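Local coordinates for protein putative SAM-dependent O-methyltranferase (Podospora anserina, PDB 4YMH) that binds S-adenosylmethionine or its product S-adenosyl-L-homocysteine and probably transfers the methyl group to an oxygen of an acceptor substrate, as in cation-dependent O-methyltransferases, at residues I69-C74 against Y78-W83; T130-E135 against V154-D159; F142-A145 against G149-G152. One frame throughout, in Å; residues are numbered along the deposited sequence.

Contact 1 of 3, residues I69-C74 against Y78-W83; sequences ILEIGC and YSALAW. With SAH (S-adenosyl-L-homocysteine), chain E.
Glu-71 and Ser-79 meet where strand 68-72 leads through a short loop into helix 78-86, the first beta-alpha step of the Rossmann-like fold of class I methyltransferases; the short axes run nearly antiparallel (170°). Ser-79 OG donates to Glu-71 OE2 at 2.5 Å, reaching it from well above the carboxylate plane. Glu-71 OE2 takes a second, weak bond from Trp-83 NE1, in the plane of the indole ring, at 3.2 Å and a bent 124°. The other oxygen, OE1, accepts from a water and is also bonded to Thr-96 on strand 93-98, so both carboxylate oxygens are occupied. That water donates to Cys-74 O and Ser-79 OG as well and accepts from Ala-80 N at 2.8 Å, tying the turn to the first helical residues. An extended chain with CG opposite the backbone N (chi1 154°) carries the Glu-71 carboxylate to the helix. Away from the polar groups, Ile-69 CG2 sits over the five-membered ring of Trp-83, a CH-pi contact 4.1 Å from its centroid. The amino group of S-adenosylhomocysteine completes the network: its N donates to Gly-73 O at 2.9 Å and to Ser-79 OG at 3.0 Å.

Contact 2 of 3, residues T130-E135 against V154-D159; sequences TLKTLE and VKTILD
Thr-156, Leu-131 and Lys-132 carry most of this small apolar contact, which buries 189 Å² in total with no hydrogen bond across it. Thr-156 gives up the most surface. Thr-156 CG2 is wedged between the two residues opposite, 3.8 Å from Leu-131 CG and equally 3.8 Å from Lys-132 CG. With OG1 beside the backbone N (chi1 -70°), CG2 is anti to that N and turns to the neighbouring helix; OG1 makes a weak bond to Gly-152 O one turn earlier.

Leu-131 runs past Thr-156 in the opposite sense, and Leu-131 CD2 approaches Thr-156 CB to 3.8 Å. Leu-131 CD2 also reaches Ile-157 CG1 at 4.1 Å, the two side chains crossing at about a right angle. Leu-131 touches Leu-70 and Leu-97 of the sheet as well, so an alanine here would probably deprive Thr-156 and Ile-157 of the leucine methyls they pack on across the contact and open a gap between the two helices and the sheet.

Lys-132 forms the exposed margin: its extended aliphatic chain crosses Thr-156, Lys-132 CE lying 3.9 Å from Thr-156 OG1, a contact of the methylene part. Nearby, Lys-132 O accepts from Gln-160 NE2, a polar tie just beyond the segment. Such side-by-side packing of helices 127-133 and 150-159, which precede and follow strand 138-143 in the chain, is typical of the helical layer that covers one face of the central sheet in a Rossmann-like methyltransferase.

Contact 3 of 3, residues F142-A145 against G149-G152; sequences FVDA and GYAG. With SAH (S-adenosyl-L-homocysteine), chain E.
Val-143 and Tyr-150 make the tight part of this contact, a CH-pi arrangement in which CG1 of the valine stands over the centre of the phenol ring. Val-143 CG1 is 3.6 Å from the centroid of the Tyr-150 ring and only 11° off the ring normal, close to a perpendicular approach. Val-143 places CG1 opposite its backbone N (chi1 -176°), the position from which it faces the ring; Cys-171 on strand 167-171 and Leu-204 of helix 194-212 also touch the tyrosine, and Phe-207 meets it edge-to-face.

Toward its hydroxyl end the ring follows the backbone less intimately. Tyr-150 OH passes Val-143 O at 3.3 Å and Asp-144 CA at 3.5 Å, and no hydrogen bond joins the segments; the hydroxyl is bonded instead to Asp-172 O and Lys-147 NZ. Ala-145 O lies at the ring edge, 3.7 Å from Tyr-150 CE1. The helix beyond the tyrosine is the solvent side: Ala-151 and Gly-152 are exposed and take no part.

Asp-144 directs its CB away from the helix and belongs to the ligand pocket. Asp-144 OD2 accepts from the amino N of S-adenosylhomocysteine at 2.8 Å, while Asp-144 OD1 forms a long, weak ion pair with Lys-147 NZ. The chemistry thus divides at the strand end: apolar packing sets Val-143 against the Tyr-150 ring, and the adjacent carboxylate probably stabilises the positive charge of the ligand's amino group.

Contacts 1 and 3 lie at the carboxyl ends of neighbouring parallel strands, 68-72 and 138-143, with centres about 13 Å apart. Leu-70 O to Phe-142 N and Ile-72 O to Asp-144 N, both 2.8 Å and probable hydrogen bonds, stitch the strands together, and both contacts reach the amino group of the same S-adenosylhomocysteine. Contact 2 is more peripheral: its centre is about 17 Å from the centre of contact 1 and about 11 Å from that of contact 3, with the side chain of Leu-131 about 9 Å from the bound S-adenosylhomocysteine. It shares helix 150-159 with contact 3, which is nested inside its loop, and meets contact 1 where Leu-131 CD1 packs 3.6 Å from Leu-70 CD2.

Contact 1 of 3, residues I69-C74 against Y78-W83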
ATOM      1  N   ILE A  69       9.627   0.325  16.652  1.00 19.95           N
ATOM      2  CA  ILE A  69       9.504   1.118  15.431  1.00 19.20           C
ATOM      3  C   ILE A  69      10.618   2.159  15.415  1.00 22.49           C
ATOM      4  O   ILE A  69      10.893   2.793  16.432  1.00 21.67           O
ATOM      5  CB  ILE A  69       8.122   1.825  15.329  1.00 20.52           C
ATOM      6  CG1 ILE A  69       7.002   0.803  15.130  1.00 24.67           C
ATOM      7  CG2 ILE A  69       8.106   2.856  14.182  1.00 21.19           C
ATOM      8  CD1 ILE A  69       5.589   1.393  15.146  1.00 22.98           C
ATOM      9  N   LEU A  70      11.275   2.309  14.276  1.00 19.54           N
ATOM     10  CA  LEU A  70      12.254   3.382  14.100  1.00 20.94           C
ATOM     11  C   LEU A  70      11.733   4.360  13.065  1.00 24.28           C
ATOM     12  O   LEU A  70      11.153   3.953  12.064  1.00 22.54           O
ATOM     13  CB  LEU A  70      13.611   2.842  13.660  1.00 21.22           C
ATOM     14  CG  LEU A  70      14.619   3.920  13.212  1.00 21.04           C
ATOM     15  CD1 LEU A  70      15.005   4.843  14.377  1.00 23.40           C
ATOM     16  CD2 LEU A  70      15.848   3.300  12.581  1.00 24.91           C
ATOM     17  N   GLU A  71      11.940   5.646  13.313  1.00 21.63           N
ATOM     18  CA  GLU A  71      11.522   6.688  12.392  1.00 24.99           C
ATOM     19  C   GLU A  71      12.668   7.674  12.171  1.00 23.72           C
ATOM     20  O   GLU A  71      13.316   8.112  13.117  1.00 24.68           O
ATOM     21  CB  GLU A  71      10.285   7.388  12.950  1.00 33.44           C
ATOM     22  CG  GLU A  71      10.089   8.801  12.503  1.00 38.12           C
ATOM     23  CD  GLU A  71       8.784   9.372  12.997  1.00 35.21           C
ATOM     24  OE1 GLU A  71       8.813  10.332  13.804  1.00 36.95           O
ATOM     25  OE2 GLU A  71       7.729   8.859  12.570  1.00 31.48           O
ATOM     26  N   ILE A  72      12.945   8.002  10.916  1.00 23.99           N
ATOM     27  CA  ILE A  72      14.003   8.953  10.617  1.00 21.72           C
ATOM     28  C   ILE A  72      13.328  10.205  10.066  1.00 25.72           C
ATOM     29  O   ILE A  72      12.716  10.160   8.993  1.00 24.06           O
ATOM     30  CB  ILE A  72      15.031   8.382   9.622  1.00 25.87           C
ATOM     31  CG1 ILE A  72      15.503   6.994  10.075  1.00 23.93           C
ATOM     32  CG2 ILE A  72      16.218   9.325   9.483  1.00 28.55           C
ATOM     33  CD1 ILE A  72      16.553   6.354   9.157  1.00 25.03           C
ATOM     34  N   GLY A  73      13.408  11.302  10.827  1.00 27.81           N
ATOM     35  CA  GLY A  73      12.767  12.557  10.467  1.00 25.59           C
ATOM     36  C   GLY A  73      11.494  12.754  11.275  1.00 27.04           C
ATOM     37  O   GLY A  73      10.422  12.300  10.884  1.00 28.13           O
ATOM     38  N   CYS A  74      11.606  13.442  12.409  1.00 24.02           N
ATOM     39  CA  CYS A  74      10.476  13.574  13.332  1.00 25.14           C
ATOM     40  C   CYS A  74       9.567  14.758  12.989  1.00 27.49           C
ATOM     41  O   CYS A  74       8.345  14.665  13.142  1.00 25.77           O
ATOM     42  CB  CYS A  74      10.991  13.713  14.769  1.00 26.76           C
ATOM     43  SG  CYS A  74       9.701  13.694  16.034  1.00 29.84           S
ATOM     44  N   TYR A  78       4.164  14.283  14.400  1.00 22.84           N
ATOM     45  CA  TYR A  78       2.905  13.719  13.892  1.00 23.37           C
ATOM     46  C   TYR A  78       2.982  12.226  13.581  1.00 24.87           C
ATOM     47  O   TYR A  78       2.121  11.449  14.023  1.00 19.59           O
ATOM     48  CB  TYR A  78       2.454  14.476  12.637  1.00 25.27           C
ATOM     49  CG  TYR A  78       1.226  13.899  11.952  1.00 22.79           C
ATOM     50  CD1 TYR A  78      -0.027  13.965  12.557  1.00 25.08           C
ATOM     51  CD2 TYR A  78       1.317  13.304  10.693  1.00 21.25           C
ATOM     52  CE1 TYR A  78      -1.150  13.446  11.931  1.00 24.98           C
ATOM     53  CE2 TYR A  78       0.192  12.781  10.060  1.00 21.30           C
ATOM     54  CZ  TYR A  78      -1.037  12.857  10.686  1.00 22.72           C
ATOM     55  OH  TYR A  78      -2.170  12.346  10.078  1.00 23.57           O
ATOM     56  N   SER A  79       3.998  11.809  12.825  1.00 23.70           N
ATOM     57  CA  SER A  79       4.079  10.393  12.463  1.00 22.93           C
ATOM     58  C   SER A  79       4.498   9.553  13.674  1.00 25.68           C
ATOM     59  O   SER A  79       4.013   8.440  13.836  1.00 20.42           O
ATOM     60  CB  SER A  79       5.014  10.152  11.262  1.00 25.88           C
ATOM     61  OG  SER A  79       6.316  10.665  11.462  1.00 25.33           O
ATOM     62  N   ALA A  80       5.354  10.089  14.545  1.00 22.78           N
ATOM     63  CA  ALA A  80       5.665   9.387  15.796  1.00 24.49           C
ATOM     64  C   ALA A  80       4.405   9.142  16.636  1.00 27.39           C
ATOM     65  O   ALA A  80       4.235   8.061  17.206  1.00 28.38           O
ATOM     66  CB  ALA A  80       6.702  10.170  16.619  1.00 26.24           C
ATOM     67  N   LEU A  81       3.522  10.138  16.716  1.00 23.79           N
ATOM     68  CA  LEU A  81       2.299   9.971  17.489  1.00 23.06           C
ATOM     69  C   LEU A  81       1.328   9.013  16.788  1.00 25.14           C
ATOM     70  O   LEU A  81       0.560   8.306  17.460  1.00 24.61           O
ATOM     71  CB  LEU A  81       1.628  11.323  17.754  1.00 24.91           C
ATOM     72  CG  LEU A  81       2.410  12.228  18.723  1.00 27.82           C
ATOM     73  CD1 LEU A  81       1.839  13.648  18.750  1.00 29.97           C
ATOM     74  CD2 LEU A  81       2.421  11.627  20.126  1.00 23.24           C
ATOM     75  N   ALA A  82       1.361   8.982  15.454  1.00 25.95           N
ATOM     76  CA  ALA A  82       0.576   7.974  14.734  1.00 24.45           C
ATOM     77  C   ALA A  82       1.039   6.559  15.095  1.00 24.87           C
ATOM     78  O   ALA A  82       0.217   5.697  15.422  1.00 26.60           O
ATOM     79  CB  ALA A  82       0.657   8.185  13.220  1.00 18.23           C
ATOM     80  N   TRP A  83       2.350   6.321  15.039  1.00 22.62           N
ATOM     81  CA  TRP A  83       2.900   5.016  15.425  1.00 23.99           C
ATOM     82  C   TRP A  83       2.538   4.662  16.867  1.00 26.50           C
ATOM     83  O   TRP A  83       2.179   3.513  17.191  1.00 24.06           O
ATOM     84  CB  TRP A  83       4.432   4.997  15.262  1.00 22.11           C
ATOM     85  CG  TRP A  83       4.937   5.286  13.866  1.00 20.66           C
ATOM     86  CD1 TRP A  83       5.875   6.218  13.514  1.00 24.46           C
ATOM     87  CD2 TRP A  83       4.541   4.640  12.649  1.00 23.32           C
ATOM     88  NE1 TRP A  83       6.079   6.196  12.156  1.00 23.32           N
ATOM     89  CE2 TRP A  83       5.272   5.237  11.602  1.00 24.31           C
ATOM     90  CE3 TRP A  83       3.636   3.615  12.341  1.00 20.59           C
ATOM     91  CZ2 TRP A  83       5.128   4.843  10.268  1.00 20.48           C
ATOM     92  CZ3 TRP A  83       3.492   3.230  11.024  1.00 23.69           C
ATOM     93  CH2 TRP A  83       4.240   3.841   9.999  1.00 16.22           C
TER
HETATM   94  N   SAH E1001       7.783  12.433   9.597  1.00 31.95           N
HETATM   95  CA  SAH E1001       7.157  13.719   9.727  1.00 35.69           C
HETATM   96  CB  SAH E1001       7.758  14.736   8.761  1.00 32.83           C
HETATM   97  CG  SAH E1001       9.269  14.697   8.555  1.00 29.14           C
HETATM   98  SD  SAH E1001       9.797  16.041   7.560  1.00 31.51           S
HETATM   99  C   SAH E1001       5.677  13.633   9.474  1.00 35.76           C
HETATM  100  O   SAH E1001       4.943  14.494   9.898  1.00 30.25           O
HETATM  101  OXT SAH E1001       5.239  12.691   8.831  1.00 36.11           O
HETATM  102  C5' SAH E1001      11.506  15.679   7.566  1.00 30.17           C
HETATM  103  C4' SAH E1001      12.209  15.965   8.884  1.00 30.11           C
HETATM  104  O4' SAH E1001      13.528  15.456   8.832  1.00 33.68           O
HETATM  105  C3' SAH E1001      12.354  17.442   9.163  1.00 32.92           C
HETATM  106  O3' SAH E1001      11.844  17.766  10.435  1.00 33.00           O
HETATM  107  C2' SAH E1001      13.839  17.693   9.114  1.00 31.31           C
HETATM  108  O2' SAH E1001      14.259  18.721   9.955  1.00 28.94           O
HETATM  109  C1' SAH E1001      14.431  16.345   9.441  1.00 32.84           C
HETATM  110  N9  SAH E1001      15.776  16.139   8.883  1.00 33.36           N
HETATM  111  C8  SAH E1001      16.245  16.555   7.721  1.00 32.96           C
HETATM  112  N7  SAH E1001      17.499  16.173   7.555  1.00 28.91           N
HETATM  113  C5  SAH E1001      17.847  15.495   8.621  1.00 30.80           C
HETATM  114  C6  SAH E1001      19.041  14.795   9.089  1.00 30.09           C
HETATM  115  N6  SAH E1001      20.110  14.789   8.324  1.00 32.24           N
HETATM  116  N1  SAH E1001      19.011  14.181  10.268  1.00 29.65           N
HETATM  117  C2  SAH E1001      17.908  14.197  11.007  1.00 29.99           C
HETATM  118  N3  SAH E1001      16.788  14.800  10.653  1.00 28.46           N
HETATM  119  C4  SAH E1001      16.702  15.455   9.489  1.00 31.11           C
HETATM  120  O   HOH W   1       6.917  12.242  13.742  1.00 23.75           O

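Contact 2 of 3, residues T130-E135 against V154-D159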
ATOM      1  N   THR A 130      23.722   9.263  14.143  1.00 34.14           N
ATOM      2  CA  THR A 130      23.015   8.628  15.267  1.00 33.03           C
ATOM      3  C   THR A 130      22.439   7.268  14.889  1.00 31.77           C
ATOM      4  O   THR A 130      22.422   6.366  15.716  1.00 35.78           O
ATOM      5  CB  THR A 130      21.884   9.516  15.826  1.00 30.70           C
ATOM      6  OG1 THR A 130      20.923   9.767  14.801  1.00 28.56           O
ATOM      7  CG2 THR A 130      22.450  10.851  16.325  1.00 33.67           C
ATOM      8  N   LEU A 131      21.992   7.111  13.643  1.00 28.38           N
ATOM      9  CA  LEU A 131      21.448   5.827  13.181  1.00 26.48           C
ATOM     10  C   LEU A 131      22.456   4.694  13.396  1.00 27.75           C
ATOM     11  O   LEU A 131      22.078   3.589  13.777  1.00 27.63           O
ATOM     12  CB  LEU A 131      21.044   5.900  11.700  1.00 24.69           C
ATOM     13  CG  LEU A 131      20.571   4.614  11.005  1.00 23.43           C
ATOM     14  CD1 LEU A 131      19.260   4.114  11.608  1.00 24.07           C
ATOM     15  CD2 LEU A 131      20.411   4.850   9.497  1.00 26.85           C
ATOM     16  N   LYS A 132      23.740   4.974  13.192  1.00 29.86           N
ATOM     17  CA  LYS A 132      24.780   3.961  13.396  1.00 32.21           C
ATOM     18  C   LYS A 132      24.940   3.555  14.862  1.00 36.55           C
ATOM     19  O   LYS A 132      25.448   2.473  15.158  1.00 40.03           O
ATOM     20  CB  LYS A 132      26.127   4.451  12.859  1.00 37.19           C
ATOM     21  CG  LYS A 132      26.137   4.655  11.360  1.00 37.26           C
ATOM     22  CD  LYS A 132      27.476   5.177  10.868  1.00 41.40           C
ATOM     23  CE  LYS A 132      27.377   5.523   9.391  1.00 43.22           C
ATOM     24  NZ  LYS A 132      28.696   5.835   8.790  1.00 46.73           N
ATOM     25  N   THR A 133      24.503   4.414  15.777  1.00 34.77           N
ATOM     26  CA  THR A 133      24.650   4.129  17.202  1.00 38.27           C
ATOM     27  C   THR A 133      23.526   3.254  17.744  1.00 37.07           C
ATOM     28  O   THR A 133      23.614   2.753  18.858  1.00 35.46           O
ATOM     29  CB  THR A 133      24.671   5.407  18.040  1.00 40.28           C
ATOM     30  OG1 THR A 133      23.374   6.013  17.993  1.00 41.86           O
ATOM     31  CG2 THR A 133      25.706   6.369  17.514  1.00 45.71           C
ATOM     32  N   LEU A 134      22.460   3.089  16.972  1.00 34.50           N
ATOM     33  CA  LEU A 134      21.328   2.300  17.448  1.00 33.15           C
ATOM     34  C   LEU A 134      21.690   0.822  17.586  1.00 35.59           C
ATOM     35  O   LEU A 134      22.523   0.309  16.841  1.00 33.08           O
ATOM     36  CB  LEU A 134      20.139   2.471  16.517  1.00 28.48           C
ATOM     37  CG  LEU A 134      19.612   3.900  16.388  1.00 27.76           C
ATOM     38  CD1 LEU A 134      18.325   3.913  15.587  1.00 25.60           C
ATOM     39  CD2 LEU A 134      19.429   4.546  17.773  1.00 29.29           C
ATOM     40  N   GLU A 135      21.058   0.151  18.545  1.00 38.11           N
ATOM     41  CA  GLU A 135      21.295  -1.270  18.793  1.00 44.78           C
ATOM     42  C   GLU A 135      20.030  -2.109  18.571  1.00 38.44           C
ATOM     43  O   GLU A 135      18.919  -1.587  18.579  1.00 35.98           O
ATOM     44  CB  GLU A 135      21.814  -1.476  20.220  1.00 55.35           C
ATOM     45  CG  GLU A 135      23.056  -0.663  20.565  1.00 66.71           C
ATOM     46  CD  GLU A 135      24.351  -1.392  20.241  1.00 75.43           C
ATOM     47  OE1 GLU A 135      24.288  -2.589  19.890  1.00 79.20           O
ATOM     48  OE2 GLU A 135      25.431  -0.769  20.335  1.00 77.06           O
ATOM     49  N   VAL A 154      19.492   3.511   4.311  1.00 20.30           N
ATOM     50  CA  VAL A 154      19.083   2.129   4.066  1.00 17.89           C
ATOM     51  C   VAL A 154      20.334   1.268   4.136  1.00 21.20           C
ATOM     52  O   VAL A 154      20.316   0.170   4.715  1.00 20.70           O
ATOM     53  CB  VAL A 154      18.355   1.961   2.710  1.00 19.55           C
ATOM     54  CG1 VAL A 154      18.212   0.481   2.356  1.00 21.29           C
ATOM     55  CG2 VAL A 154      16.978   2.619   2.756  1.00 19.81           C
ATOM     56  N   LYS A 155      21.450   1.803   3.640  1.00 20.98           N
ATOM     57  CA  LYS A 155      22.679   1.022   3.651  1.00 24.45           C
ATOM     58  C   LYS A 155      23.049   0.673   5.100  1.00 25.40           C
ATOM     59  O   LYS A 155      23.304  -0.497   5.428  1.00 23.43           O
ATOM     60  CB  LYS A 155      23.819   1.789   2.966  1.00 24.87           C
ATOM     61  CG  LYS A 155      25.120   1.032   2.885  1.00 31.58           C
ATOM     62  CD  LYS A 155      26.211   1.918   2.313  1.00 35.49           C
ATOM     63  CE  LYS A 155      27.580   1.286   2.466  1.00 42.88           C
ATOM     64  NZ  LYS A 155      27.583  -0.032   1.793  1.00 46.58           N
ATOM     65  N   THR A 156      23.003   1.682   5.968  1.00 24.79           N
ATOM     66  CA  THR A 156      23.371   1.482   7.362  1.00 23.76           C
ATOM     67  C   THR A 156      22.434   0.439   7.938  1.00 23.59           C
ATOM     68  O   THR A 156      22.871  -0.540   8.565  1.00 27.26           O
ATOM     69  CB  THR A 156      23.297   2.796   8.172  1.00 24.36           C
ATOM     70  OG1 THR A 156      24.355   3.672   7.754  1.00 26.45           O
ATOM     71  CG2 THR A 156      23.450   2.537   9.672  1.00 23.21           C
ATOM     72  N   ILE A 157      21.153   0.604   7.623  1.00 21.83           N
ATOM     73  CA  ILE A 157      20.124  -0.248   8.206  1.00 25.56           C
ATOM     74  C   ILE A 157      20.389  -1.690   7.818  1.00 25.52           C
ATOM     75  O   ILE A 157      20.358  -2.589   8.658  1.00 22.87           O
ATOM     76  CB  ILE A 157      18.724   0.200   7.763  1.00 23.31           C
ATOM     77  CG1 ILE A 157      18.339   1.471   8.519  1.00 23.83           C
ATOM     78  CG2 ILE A 157      17.708  -0.887   8.001  1.00 25.33           C
ATOM     79  CD1 ILE A 157      17.181   2.222   7.916  1.00 21.19           C
ATOM     80  N   LEU A 158      20.748  -1.914   6.561  1.00 22.88           N
ATOM     81  CA  LEU A 158      20.953  -3.293   6.168  1.00 21.55           C
ATOM     82  C   LEU A 158      22.298  -3.784   6.676  1.00 26.07           C
ATOM     83  O   LEU A 158      22.405  -4.928   7.128  1.00 25.96           O
ATOM     84  CB  LEU A 158      20.859  -3.449   4.665  1.00 20.88           C
ATOM     85  CG  LEU A 158      19.488  -3.036   4.140  1.00 18.88           C
ATOM     86  CD1 LEU A 158      19.545  -2.976   2.620  1.00 19.73           C
ATOM     87  CD2 LEU A 158      18.408  -4.012   4.607  1.00 19.41           C
ATOM     88  N   ASP A 159      23.312  -2.917   6.643  1.00 24.04           N
ATOM     89  CA  ASP A 159      24.664  -3.376   6.969  1.00 26.56           C
ATOM     90  C   ASP A 159      24.742  -3.806   8.427  1.00 32.04           C
ATOM     91  O   ASP A 159      25.426  -4.778   8.761  1.00 27.83           O
ATOM     92  CB  ASP A 159      25.713  -2.293   6.700  1.00 30.13           C
ATOM     93  CG  ASP A 159      26.001  -2.092   5.214  1.00 34.64           C
ATOM     94  OD1 ASP A 159      25.520  -2.886   4.371  1.00 32.46           O
ATOM     95  OD2 ASP A 159      26.742  -1.138   4.894  1.00 35.49           O
TER

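Contact 3 of 3, residues F142-A145 against G149-G152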
ATOM      1  N   PHE A 142      10.448   3.758   9.315  1.00 16.77           N
ATOM      2  CA  PHE A 142       9.861   4.799   8.482  1.00 19.83           C
ATOM      3  C   PHE A 142      10.925   5.837   8.135  1.00 20.72           C
ATOM      4  O   PHE A 142      11.382   6.555   9.019  1.00 22.73           O
ATOM      5  CB  PHE A 142       8.685   5.448   9.231  1.00 23.28           C
ATOM      6  CG  PHE A 142       7.901   6.463   8.422  1.00 24.91           C
ATOM      7  CD1 PHE A 142       7.399   6.142   7.163  1.00 24.66           C
ATOM      8  CD2 PHE A 142       7.613   7.713   8.961  1.00 23.03           C
ATOM      9  CE1 PHE A 142       6.650   7.068   6.431  1.00 19.59           C
ATOM     10  CE2 PHE A 142       6.865   8.646   8.247  1.00 19.04           C
ATOM     11  CZ  PHE A 142       6.386   8.322   6.971  1.00 13.24           C
ATOM     12  N   VAL A 143      11.305   5.934   6.857  1.00 17.24           N
ATOM     13  CA  VAL A 143      12.334   6.879   6.406  1.00 19.68           C
ATOM     14  C   VAL A 143      11.678   8.105   5.797  1.00 22.56           C
ATOM     15  O   VAL A 143      11.040   8.015   4.747  1.00 18.19           O
ATOM     16  CB  VAL A 143      13.273   6.241   5.363  1.00 20.77           C
ATOM     17  CG1 VAL A 143      14.415   7.211   4.976  1.00 16.95           C
ATOM     18  CG2 VAL A 143      13.822   4.955   5.903  1.00 20.48           C
ATOM     19  N   ASP A 144      11.820   9.251   6.451  1.00 22.53           N
ATOM     20  CA  ASP A 144      11.112  10.437   6.009  1.00 23.15           C
ATOM     21  C   ASP A 144      11.944  11.690   6.274  1.00 22.90           C
ATOM     22  O   ASP A 144      11.393  12.727   6.595  1.00 25.86           O
ATOM     23  CB  ASP A 144       9.751  10.510   6.721  1.00 22.75           C
ATOM     24  CG  ASP A 144       8.793  11.535   6.106  1.00 28.06           C
ATOM     25  OD1 ASP A 144       8.984  11.950   4.945  1.00 27.66           O
ATOM     26  OD2 ASP A 144       7.841  11.937   6.810  1.00 27.35           O
ATOM     27  N   ALA A 145      13.267  11.589   6.148  1.00 19.40           N
ATOM     28  CA  ALA A 145      14.159  12.724   6.444  1.00 23.65           C
ATOM     29  C   ALA A 145      14.697  13.399   5.171  1.00 22.11           C
ATOM     30  O   ALA A 145      13.965  13.547   4.188  1.00 22.03           O
ATOM     31  CB  ALA A 145      15.311  12.267   7.325  1.00 24.98           C
ATOM     32  N   GLY A 149      19.688  11.645   1.753  1.00 21.74           N
ATOM     33  CA  GLY A 149      20.258  10.704   2.712  1.00 21.59           C
ATOM     34  C   GLY A 149      19.685   9.282   2.716  1.00 22.35           C
ATOM     35  O   GLY A 149      20.247   8.379   3.359  1.00 22.33           O
ATOM     36  N   TYR A 150      18.587   9.069   1.988  1.00 22.19           N
ATOM     37  CA  TYR A 150      17.869   7.790   2.039  1.00 17.29           C
ATOM     38  C   TYR A 150      18.777   6.595   1.747  1.00 20.77           C
ATOM     39  O   TYR A 150      18.783   5.604   2.496  1.00 22.00           O
ATOM     40  CB  TYR A 150      16.694   7.779   1.046  1.00 18.72           C
ATOM     41  CG  TYR A 150      15.424   8.482   1.493  1.00 19.23           C
ATOM     42  CD1 TYR A 150      15.460   9.547   2.382  1.00 18.24           C
ATOM     43  CD2 TYR A 150      14.185   8.085   1.000  1.00 15.09           C
ATOM     44  CE1 TYR A 150      14.293  10.201   2.766  1.00 18.35           C
ATOM     45  CE2 TYR A 150      13.015   8.722   1.387  1.00 15.46           C
ATOM     46  CZ  TYR A 150      13.077   9.781   2.263  1.00 18.85           C
ATOM     47  OH  TYR A 150      11.915  10.413   2.630  1.00 18.44           O
ATOM     48  N   ALA A 151      19.546   6.682   0.665  1.00 22.78           N
ATOM     49  CA  ALA A 151      20.411   5.568   0.283  1.00 20.98           C
ATOM     50  C   ALA A 151      21.329   5.216   1.446  1.00 22.90           C
ATOM     51  O   ALA A 151      21.391   4.050   1.879  1.00 27.30           O
ATOM     52  CB  ALA A 151      21.210   5.904  -0.957  1.00 18.52           C
ATOM     53  N   GLY A 152      21.960   6.243   2.014  1.00 21.76           N
ATOM     54  CA  GLY A 152      22.885   6.034   3.117  1.00 21.71           C
ATOM     55  C   GLY A 152      22.184   5.379   4.298  1.00 21.07           C
ATOM     56  O   GLY A 152      22.692   4.403   4.890  1.00 25.92           O
TER
HETATM   57  N   SAH E1001       7.783  12.433   9.597  1.00 31.95           N
HETATM   58  CA  SAH E1001       7.157  13.719   9.727  1.00 35.69           C
HETATM   59  CB  SAH E1001       7.758  14.736   8.761  1.00 32.83           C
HETATM   60  CG  SAH E1001       9.269  14.697   8.555  1.00 29.14           C
HETATM   61  SD  SAH E1001       9.797  16.041   7.560  1.00 31.51           S
HETATM   62  C   SAH E1001       5.677  13.633   9.474  1.00 35.76           C
HETATM   63  O   SAH E1001       4.943  14.494   9.898  1.00 30.25           O
HETATM   64  OXT SAH E1001       5.239  12.691   8.831  1.00 36.11           O
HETATM   65  C5' SAH E1001      11.506  15.679   7.566  1.00 30.17           C
HETATM   66  C4' SAH E1001      12.209  15.965   8.884  1.00 30.11           C
HETATM   67  O4' SAH E1001      13.528  15.456   8.832  1.00 33.68           O
HETATM   68  C3' SAH E1001      12.354  17.442   9.163  1.00 32.92           C
HETATM   69  O3' SAH E1001      11.844  17.766  10.435  1.00 33.00           O
HETATM   70  C2' SAH E1001      13.839  17.693   9.114  1.00 31.31           C
HETATM   71  O2' SAH E1001      14.259  18.721   9.955  1.00 28.94           O
HETATM   72  C1' SAH E1001      14.431  16.345   9.441  1.00 32.84           C
HETATM   73  N9  SAH E1001      15.776  16.139   8.883  1.00 33.36           N
HETATM   74  C8  SAH E1001      16.245  16.555   7.721  1.00 32.96           C
HETATM   75  N7  SAH E1001      17.499  16.173   7.555  1.00 28.91           N
HETATM   76  C5  SAH E1001      17.847  15.495   8.621  1.00 30.80           C
HETATM   77  C6  SAH E1001      19.041  14.795   9.089  1.00 30.09           C
HETATM   78  N6  SAH E1001      20.110  14.789   8.324  1.00 32.24           N
HETATM   79  N1  SAH E1001      19.011  14.181  10.268  1.00 29.65           N
HETATM   80  C2  SAH E1001      17.908  14.197  11.007  1.00 29.99           C
HETATM   81  N3  SAH E1001      16.788  14.800  10.653  1.00 28.46           N
HETATM   82  C4  SAH E1001      16.702  15.455   9.489  1.00 31.11           C